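Local atomic coordinates of dimethyl-sulfide monooxygenase (Hyphomicrobium sulfonivorans, PDB entry 6AK1), a protein that oxidises dimethyl sulfide to methanethiol and formaldehyde with NADH and oxygen, as the FMN-dependent large subunit of a two-component monooxygenase. Residues D11-S16 / A31-L36; N83-A88 / F101-A106. All coordinates share one frame; numbering follows the deposited sequence.

Contact 1 (D11-S16 / A31-L36); sequences DMTCVS and ARYNDL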
loop_
_atom_site.group_PDB
_atom_site.type_symbol
_atom_site.label_atom_id
_atom_site.label_comp_id
_atom_site.label_asym_id
_atom_site.label_seq_id
_atom_site.Cartn_x
_atom_site.Cartn_y
_atom_site.Cartn_z
ATOM N N ASP A 11 5.403 2.436 -5.657
ATOM C CA ASP A 11 5.457 3.679 -6.420
ATOM C C ASP A 11 4.477 4.667 -5.783
ATOM O O ASP A 11 3.816 4.364 -4.791
ATOM C CB ASP A 11 5.150 3.420 -7.907
ATOM C CG ASP A 11 5.849 4.414 -8.855
ATOM O OD1 ASP A 11 5.975 5.613 -8.546
ATOM O OD2 ASP A 11 6.255 4.004 -9.948
ATOM N N MET A 12 4.401 5.864 -6.352
ATOM C CA MET A 12 3.514 6.902 -5.855
ATOM C C MET A 12 3.313 7.869 -7.009
ATOM O O MET A 12 4.172 7.972 -7.875
ATOM C CB MET A 12 4.110 7.597 -4.616
ATOM C CG MET A 12 3.270 8.712 -4.011
ATOM S SD MET A 12 3.887 9.238 -2.367
ATOM C CE MET A 12 3.138 10.844 -2.248
ATOM N N THR A 13 2.167 8.547 -7.055
ATOM C CA THR A 13 1.882 9.397 -8.213
ATOM C C THR A 13 2.567 10.759 -8.045
ATOM O O THR A 13 1.937 11.819 -8.047
ATOM C CB THR A 13 0.378 9.550 -8.428
ATOM O OG1 THR A 13 -0.297 8.319 -8.128
ATOM C CG2 THR A 13 0.098 9.936 -9.877
ATOM N N CYS A 14 3.891 10.703 -7.894
ATOM C CA CYS A 14 4.719 11.876 -7.639
ATOM C C CYS A 14 6.131 11.588 -8.146
ATOM O O CYS A 14 6.407 10.504 -8.656
ATOM C CB CYS A 14 4.743 12.221 -6.151
ATOM S SG CYS A 14 5.640 11.010 -5.161
ATOM N N VAL A 15 7.041 12.551 -7.957
ATOM C CA VAL A 15 8.388 12.434 -8.513
ATOM C C VAL A 15 9.336 11.755 -7.522
ATOM O O VAL A 15 9.816 10.643 -7.773
ATOM C CB VAL A 15 8.925 13.812 -8.938
ATOM C CG1 VAL A 15 10.350 13.685 -9.480
ATOM C CG2 VAL A 15 7.999 14.468 -9.984
ATOM N N SER A 16 9.639 12.415 -6.405
ATOM C CA SER A 16 10.519 11.845 -5.382
ATOM C C SER A 16 9.670 11.168 -4.308
ATOM O O SER A 16 8.914 11.833 -3.588
ATOM C CB SER A 16 11.408 12.922 -4.776
ATOM O OG SER A 16 12.304 13.467 -5.740
ATOM N N ALA A 31 9.983 12.049 -13.257
ATOM C CA ALA A 31 9.299 13.287 -13.595
ATOM C C ALA A 31 8.095 13.083 -14.513
ATOM O O ALA A 31 7.377 14.055 -14.767
ATOM C CB ALA A 31 10.286 14.269 -14.237
ATOM N N ARG A 32 7.849 11.866 -15.010
ATOM C CA ARG A 32 6.690 11.573 -15.852
ATOM C C ARG A 32 5.504 11.018 -15.065
ATOM O O ARG A 32 4.592 10.436 -15.663
ATOM C CB ARG A 32 7.057 10.587 -16.958
ATOM C CG ARG A 32 8.210 11.034 -17.865
ATOM C CD ARG A 32 8.389 10.062 -19.027
ATOM N NE ARG A 32 7.284 10.159 -19.994
ATOM C CZ ARG A 32 7.008 9.219 -20.896
ATOM N NH1 ARG A 32 7.730 8.090 -20.929
ATOM N NH2 ARG A 32 6.004 9.391 -21.750
ATOM N N TYR A 33 5.508 11.168 -13.736
ATOM C CA TYR A 33 4.374 10.745 -12.918
ATOM C C TYR A 33 3.044 11.253 -13.487
ATOM O O TYR A 33 1.988 10.646 -13.255
ATOM C CB TYR A 33 4.564 11.259 -11.483
ATOM C CG TYR A 33 4.161 12.711 -11.403
ATOM C CD1 TYR A 33 5.025 13.724 -11.821
ATOM C CD2 TYR A 33 2.888 13.065 -10.989
ATOM C CE1 TYR A 33 4.622 15.062 -11.805
ATOM C CE2 TYR A 33 2.490 14.376 -10.962
ATOM C CZ TYR A 33 3.351 15.374 -11.363
ATOM O OH TYR A 33 2.890 16.671 -11.326
ATOM N N ASN A 34 3.069 12.371 -14.219
ATOM C CA ASN A 34 1.858 12.979 -14.753
ATOM C C ASN A 34 1.588 12.586 -16.206
ATOM O O ASN A 34 0.685 13.156 -16.832
ATOM C CB ASN A 34 1.931 14.506 -14.613
ATOM C CG ASN A 34 2.993 15.130 -15.512
ATOM O OD1 ASN A 34 4.083 14.583 -15.691
ATOM N ND2 ASN A 34 2.670 16.281 -16.086
ATOM N N ASP A 35 2.338 11.622 -16.743
ATOM C CA ASP A 35 2.152 11.100 -18.096
ATOM C C ASP A 35 1.474 9.736 -18.035
ATOM O O ASP A 35 1.933 8.840 -17.321
ATOM C CB ASP A 35 3.496 10.965 -18.828
ATOM C CG ASP A 35 4.106 12.307 -19.187
ATOM O OD1 ASP A 35 3.357 13.308 -19.253
ATOM O OD2 ASP A 35 5.333 12.362 -19.431
ATOM N N LEU A 36 0.402 9.569 -18.809
ATOM C CA LEU A 36 -0.284 8.278 -18.836
ATOM C C LEU A 36 0.645 7.162 -19.295
ATOM O O LEU A 36 0.564 6.048 -18.768
ATOM C CB LEU A 36 -1.526 8.357 -19.738
ATOM C CG LEU A 36 -2.568 7.248 -19.611
ATOM C CD1 LEU A 36 -2.792 6.895 -18.157
ATOM C CD2 LEU A 36 -3.900 7.684 -20.225
#
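Tyr33 packs its ring against the backbone of Thr13 and Cys14 and the side chain of Val15, a contact of van der Waals type that joins the chain leaving strand 6-12 to the loop leading into helix 36-48. No hydrogen bond crosses between the two segments. Thr13 is the centre of an inverse gamma turn, and its carbonyl oxygen comes within 3.3 Å of Tyr33 CD2. At the CD1 side of the ring, Val15 CG2 lies 3.6 Å from Tyr33 CD1, the two side chains crossing obliquely. Tyr33 CB also packs near the backbone, 3.5 Å from Cys14 O. With chi1 at 80°, Tyr33 CG sits between its own backbone N and carbonyl carbon, placed 3.9 Å from Cys14 CA. An alanine here would probably leave Val15 CG2 and the Thr13 carbonyl without the ring they pack on, opening a gap between the two loops. The type I beta turn from Arg32 to Asp35 is closed by the bond from Asp35 N to Arg32 O, and Arg32 NE adds a salt bridge to Asp35 OD2 at 3.0 Å, in the guanidinium plane, while Trp39 of helix 36-48 donates through NE1 to Tyr33 O. Such packing of the loop after the first strand is part of the beta-alpha connection of a TIM barrel, here of the luciferase-like monooxygenase family.

Contact 2 (N83-A88 / F101-A106); sequences NDPFGA and FGVTAA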
loop_
_atom_site.group_PDB
_atom_site.type_symbol
_atom_site.label_atom_id
_atom_site.label_comp_id
_atom_site.label_asym_id
_atom_site.label_seq_id
_atom_site.Cartn_x
_atom_site.Cartn_y
_atom_site.Cartn_z
ATOM N N ASN A 83 -0.453 13.455 -7.635
ATOM C CA ASN A 83 -1.755 13.285 -8.257
ATOM C C ASN A 83 -2.540 12.150 -7.596
ATOM O O ASN A 83 -2.004 11.335 -6.838
ATOM C CB ASN A 83 -1.603 13.031 -9.759
ATOM C CG ASN A 83 -1.348 14.310 -10.535
ATOM O OD1 ASN A 83 -1.279 15.393 -9.953
ATOM N ND2 ASN A 83 -1.205 14.190 -11.855
ATOM N N ASP A 84 -3.830 12.130 -7.880
ATOM C CA ASP A 84 -4.750 11.117 -7.376
ATOM C C ASP A 84 -4.361 9.740 -7.907
ATOM O O ASP A 84 -4.289 9.556 -9.129
ATOM C CB ASP A 84 -6.163 11.527 -7.801
ATOM C CG ASP A 84 -7.202 10.428 -7.645
ATOM O OD1 ASP A 84 -7.070 9.521 -6.789
ATOM O OD2 ASP A 84 -8.198 10.498 -8.404
ATOM N N PRO A 85 -4.087 8.762 -7.038
ATOM C CA PRO A 85 -3.614 7.451 -7.515
ATOM C C PRO A 85 -4.680 6.601 -8.178
ATOM O O PRO A 85 -4.325 5.552 -8.741
ATOM C CB PRO A 85 -3.115 6.773 -6.230
ATOM C CG PRO A 85 -4.020 7.327 -5.178
ATOM C CD PRO A 85 -4.197 8.801 -5.570
ATOM N N PHE A 86 -5.965 6.978 -8.092
ATOM C CA PHE A 86 -7.000 6.287 -8.857
ATOM C C PHE A 86 -6.914 6.608 -10.340
ATOM O O PHE A 86 -7.503 5.892 -11.155
ATOM C CB PHE A 86 -8.398 6.674 -8.355
ATOM C CG PHE A 86 -8.773 6.073 -7.024
ATOM C CD1 PHE A 86 -8.175 6.511 -5.851
ATOM C CD2 PHE A 86 -9.771 5.106 -6.942
ATOM C CE1 PHE A 86 -8.545 5.971 -4.611
ATOM C CE2 PHE A 86 -10.149 4.567 -5.707
ATOM C CZ PHE A 86 -9.528 5.000 -4.540
ATOM N N GLY A 87 -6.178 7.662 -10.701
ATOM C CA GLY A 87 -6.322 8.242 -12.026
ATOM C C GLY A 87 -5.966 7.304 -13.167
ATOM O O GLY A 87 -6.686 7.236 -14.165
ATOM N N ALA A 88 -4.844 6.596 -13.060
ATOM C CA ALA A 88 -4.326 5.809 -14.177
ATOM C C ALA A 88 -4.659 4.323 -14.084
ATOM O O ALA A 88 -4.195 3.551 -14.925
ATOM C CB ALA A 88 -2.811 5.983 -14.283
ATOM N N PHE A 101 -3.357 -4.007 -8.508
ATOM C CA PHE A 101 -3.161 -2.578 -8.275
ATOM C C PHE A 101 -3.578 -2.267 -6.846
ATOM O O PHE A 101 -4.759 -2.376 -6.505
ATOM C CB PHE A 101 -3.947 -1.731 -9.282
ATOM C CG PHE A 101 -3.646 -2.084 -10.701
ATOM C CD1 PHE A 101 -2.443 -1.686 -11.284
ATOM C CD2 PHE A 101 -4.531 -2.857 -11.445
ATOM C CE1 PHE A 101 -2.128 -2.026 -12.590
ATOM C CE2 PHE A 101 -4.225 -3.200 -12.752
ATOM C CZ PHE A 101 -3.011 -2.766 -13.331
ATOM N N GLY A 102 -2.602 -1.915 -6.013
ATOM C CA GLY A 102 -2.881 -1.455 -4.673
ATOM C C GLY A 102 -3.062 0.046 -4.684
ATOM O O GLY A 102 -2.149 0.787 -5.060
ATOM N N VAL A 103 -4.243 0.513 -4.301
ATOM C CA VAL A 103 -4.572 1.926 -4.365
ATOM C C VAL A 103 -4.728 2.433 -2.945
ATOM O O VAL A 103 -5.490 1.865 -2.157
ATOM C CB VAL A 103 -5.844 2.167 -5.200
ATOM C CG1 VAL A 103 -6.088 3.655 -5.352
ATOM C CG2 VAL A 103 -5.686 1.507 -6.563
ATOM N N THR A 104 -3.982 3.474 -2.605
ATOM C CA THR A 104 -4.065 4.063 -1.278
ATOM C C THR A 104 -5.229 5.046 -1.231
ATOM O O THR A 104 -5.392 5.858 -2.142
ATOM C CB THR A 104 -2.746 4.771 -0.935
ATOM O OG1 THR A 104 -1.695 3.808 -0.909
ATOM C CG2 THR A 104 -2.810 5.434 0.424
ATOM N N ALA A 105 -6.042 4.968 -0.177
ATOM C CA ALA A 105 -7.103 5.949 0.034
ATOM C C ALA A 105 -7.340 6.105 1.530
ATOM O O ALA A 105 -7.534 5.115 2.238
ATOM C CB ALA A 105 -8.400 5.547 -0.689
ATOM N N ALA A 106 -7.315 7.342 2.004
ATOM C CA ALA A 106 -7.482 7.594 3.426
ATOM C C ALA A 106 -8.955 7.561 3.823
ATOM O O ALA A 106 -9.850 7.887 3.033
ATOM C CB ALA A 106 -6.858 8.937 3.815
#
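Phe86 and Pro85 lay an apolar surface against Val103 and Ala105 of strand 100-106, and the closest part of this packing is a CH-pi contact. Val103 CG1 stands over one face of the Phe86 ring, 3.6 Å from its centroid and 19° off the ring normal. It is displaced toward the rim, nearest to CE1 at 3.5 Å. Val103 CG1 is anti to the backbone N (chi1 -175°), which puts this methyl over the ring; the two side chains cross at about a right angle. Ala105, two residues further along the strand, meets the same ring differently: its CB lies at the edge, in the ring plane, 3.9 Å from Phe86 CE1. Pro85 adds a looser apolar contact, its CG 4.2 Å from Val103 CG1. The same Pro85 CG packs 3.6 Å from Thr104 O.

The contact lies on the outer, helix-facing side of a TIM-barrel strand, 100-106, which runs between strands 53-57 and 130-135 and is covered here by the loop before helix 89-94. Helix 112-126 also packs on Phe86, through Leu115, Leu119 and Leu122, and its Arg118 forms a cation-pi contact with the ring.

No hydrogen bond spans the two segments; the polar bonds lie within and around them. Asp84 OD1 accepts from Phe86 N at 3.1 Å, met from above the carboxylate plane, which makes an Asx turn at the start of the type I beta turn from Asp84 to Gly87. Thr104, which probably binds FMN, as in related enzymes, has its OG1 hydrogen-bonded to Ile56 O and to Asn133 ND2.

Contacts 1 and 2 follow one another along the chain, with centres about 12 Å apart, and both reach the same parallel barrel sheet. They meet directly through Thr13: its carbonyl oxygen probably accepts a hydrogen bond from Asn83 N at 2.9 Å, and its OG1 lies 3.5 Å from Pro85 CA. Asn83 ND2 also packs on Tyr33 CE2 at 3.8 Å. Their meeting place borders the probable FMN site, inferred from relatives: the side chain of Asp58 is about 5 Å from that of Thr13 and about 3 Å from that of Pro85, while Thr104 belongs to contact 2 itself.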